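Local coordinates for protein N-terminal domain of PorA (28-171) (Porphyromonas gingivalis ATCC 33277, PDB 6KJK) that is the N-terminal part of a type IX secretion system cargo protein that influences PorXY-SigP signaling in this organism, at residues 109-114 / 125-130. Residues are numbered along the deposited sequence; the frame is centred on the assembly and turned at random.
Sequences FTFSCF and ATVNIN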
loop_
_atom_site.group_PDB
_atom_site.type_symbol
_atom_site.label_atom_id
_atom_site.label_comp_id
_atom_site.label_asym_id
_atom_site.label_seq_id
_atom_site.Cartn_x
_atom_site.Cartn_y
_atom_site.Cartn_z
ATOM N N PHE A 109 2.811 1.095 7.297
ATOM C CA PHE A 109 1.535 1.520 6.765
ATOM C C PHE A 109 0.583 0.346 6.786
ATOM O O PHE A 109 1.007 -0.817 6.718
ATOM C CB PHE A 109 1.691 1.994 5.313
ATOM C CG PHE A 109 2.614 3.188 5.177
ATOM C CD1 PHE A 109 3.981 3.024 5.029
ATOM C CD2 PHE A 109 2.101 4.485 5.226
ATOM C CE1 PHE A 109 4.804 4.136 4.890
ATOM C CE2 PHE A 109 2.919 5.561 5.076
ATOM C CZ PHE A 109 4.261 5.403 4.903
ATOM N N THR A 110 -0.700 0.645 6.836
ATOM C CA THR A 110 -1.724 -0.366 6.592
ATOM C C THR A 110 -2.571 0.126 5.441
ATOM O O THR A 110 -2.948 1.299 5.410
ATOM C CB THR A 110 -2.573 -0.617 7.842
ATOM O OG1 THR A 110 -1.715 -1.083 8.896
ATOM C CG2 THR A 110 -3.665 -1.653 7.581
ATOM N N PHE A 111 -2.847 -0.755 4.491
ATOM C CA PHE A 111 -3.737 -0.474 3.375
ATOM C C PHE A 111 -4.921 -1.416 3.502
ATOM O O PHE A 111 -4.731 -2.644 3.647
ATOM C CB PHE A 111 -3.023 -0.711 2.048
ATOM C CG PHE A 111 -3.946 -0.635 0.864
ATOM C CD1 PHE A 111 -4.247 0.586 0.261
ATOM C CD2 PHE A 111 -4.549 -1.783 0.377
ATOM C CE1 PHE A 111 -5.108 0.638 -0.847
ATOM C CE2 PHE A 111 -5.420 -1.743 -0.713
ATOM C CZ PHE A 111 -5.678 -0.536 -1.319
ATOM N N SER A 112 -6.128 -0.885 3.363
ATOM C CA SER A 112 -7.304 -1.737 3.249
ATOM C C SER A 112 -8.167 -1.318 2.082
ATOM O O SER A 112 -8.288 -0.140 1.748
ATOM C CB SER A 112 -8.184 -1.690 4.510
ATOM O OG SER A 112 -7.479 -2.197 5.631
ATOM N N CYS A 113 -8.825 -2.313 1.530
ATOM C CA CYS A 113 -9.847 -2.148 0.510
ATOM C C CYS A 113 -11.208 -2.142 1.207
ATOM O O CYS A 113 -11.487 -3.040 2.006
ATOM C CB CYS A 113 -9.754 -3.363 -0.429
ATOM S SG CYS A 113 -10.562 -3.282 -2.002
ATOM N N PHE A 114 -12.036 -1.155 0.910
ATOM C CA PHE A 114 -13.366 -1.099 1.481
ATOM C C PHE A 114 -14.389 -1.122 0.357
ATOM O O PHE A 114 -14.117 -0.625 -0.749
ATOM C CB PHE A 114 -13.566 0.230 2.201
ATOM C CG PHE A 114 -12.762 0.368 3.451
ATOM C CD1 PHE A 114 -11.434 0.816 3.416
ATOM C CD2 PHE A 114 -13.341 0.093 4.682
ATOM C CE1 PHE A 114 -10.713 0.959 4.592
ATOM C CE2 PHE A 114 -12.611 0.243 5.852
ATOM C CZ PHE A 114 -11.295 0.677 5.791
ATOM N N ALA A 125 -10.169 -6.467 2.445
ATOM C CA ALA A 125 -8.826 -7.014 2.421
ATOM C C ALA A 125 -7.891 -5.971 2.997
ATOM O O ALA A 125 -8.101 -4.780 2.792
ATOM C CB ALA A 125 -8.366 -7.350 0.997
ATOM N N THR A 126 -6.879 -6.431 3.714
ATOM C CA THR A 126 -5.943 -5.546 4.388
ATOM C C THR A 126 -4.551 -6.123 4.267
ATOM O O THR A 126 -4.357 -7.344 4.392
ATOM C CB THR A 126 -6.320 -5.469 5.875
ATOM O OG1 THR A 126 -7.602 -4.855 5.978
ATOM C CG2 THR A 126 -5.302 -4.657 6.685
ATOM N N VAL A 127 -3.578 -5.239 4.058
ATOM C CA VAL A 127 -2.176 -5.608 4.104
ATOM C C VAL A 127 -1.447 -4.564 4.933
ATOM O O VAL A 127 -1.749 -3.361 4.860
ATOM C CB VAL A 127 -1.559 -5.758 2.694
ATOM C CG1 VAL A 127 -1.669 -4.472 1.869
ATOM C CG2 VAL A 127 -0.141 -6.273 2.754
ATOM N N ASN A 128 -0.521 -5.042 5.743
ATOM C CA ASN A 128 0.370 -4.191 6.520
ATOM C C ASN A 128 1.727 -4.192 5.840
ATOM O O ASN A 128 2.251 -5.258 5.499
ATOM C CB ASN A 128 0.500 -4.704 7.960
ATOM C CG ASN A 128 -0.810 -4.824 8.614
ATOM O OD1 ASN A 128 -1.450 -3.811 8.941
ATOM N ND2 ASN A 128 -1.288 -6.054 8.758
ATOM N N ILE A 129 2.287 -3.014 5.610
ATOM C CA ILE A 129 3.500 -2.846 4.833
ATOM C C ILE A 129 4.532 -2.197 5.744
ATOM O O ILE A 129 4.291 -1.102 6.283
ATOM C CB ILE A 129 3.234 -1.954 3.617
ATOM C CG1 ILE A 129 2.164 -2.588 2.754
ATOM C CG2 ILE A 129 4.518 -1.707 2.815
ATOM C CD1 ILE A 129 1.567 -1.643 1.794
ATOM N N ASN A 130 5.683 -2.839 5.909
ATOM C CA ASN A 130 6.790 -2.272 6.677
ATOM C C ASN A 130 7.944 -1.989 5.737
ATOM O O ASN A 130 8.432 -2.904 5.055
ATOM C CB ASN A 130 7.274 -3.238 7.759
ATOM C CG ASN A 130 6.264 -3.450 8.849
ATOM O OD1 ASN A 130 5.527 -2.532 9.226
ATOM N ND2 ASN A 130 6.213 -4.671 9.370
HETATM O O HOH W 1 2.612 -2.101 8.985
#
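Ala125 meets Cys113 on an antiparallel beta hairpin of strands 105-115 and 125-133, part of a mixed five-stranded sheet. Here Cys113 N donates to Ala125 O, and the same carbonyl takes a CA-H...O contact from Ser112. Next comes Thr126, facing Ser112 in a non-hydrogen-bonded pair. Both hydroxyls lie beside their own backbone N (chi1 -63° and -65°) and meet tip to tip, Ser112 OG to Thr126 OG1 at 2.7 Å. Thr126 CG2, anti to its backbone N, runs obliquely across to Thr110 CG2, 3.5 Å away, a diagonal methyl contact from the Ser112-Thr126 pair to the Thr110-Asn128 pair. Val127 turns to the other face and pairs with Phe111 through two main-chain bonds, each 2.9 Å: Phe111 N to Val127 O and Val127 N to Phe111 O. Its CG1 packs 4.0 Å from Phe111 CB, with Leu92 of strand 90-99 covering Phe111, so this face belongs to the apolar interior between the two sheets. Asn128 returns to the polar face, its side chain alongside Thr110, and Thr110 OG1 donates in the amide's carbonyl plane to Asn128 OD1 at 2.7 Å, while Asn128 ND2 makes weak bonds to the carbonyl oxygens of Asn17 and Ala18, where strand 18-22 starts beside it. Ile129 shares the inner face with Phe109, and both touch Leu94; the Ile129 N to Phe109 O bond is nearly straight at 177°. A water lies within hydrogen-bonding distance of Phe109 O and Asn130 OD1, bridging the strands over the Thr110/Asn128 face.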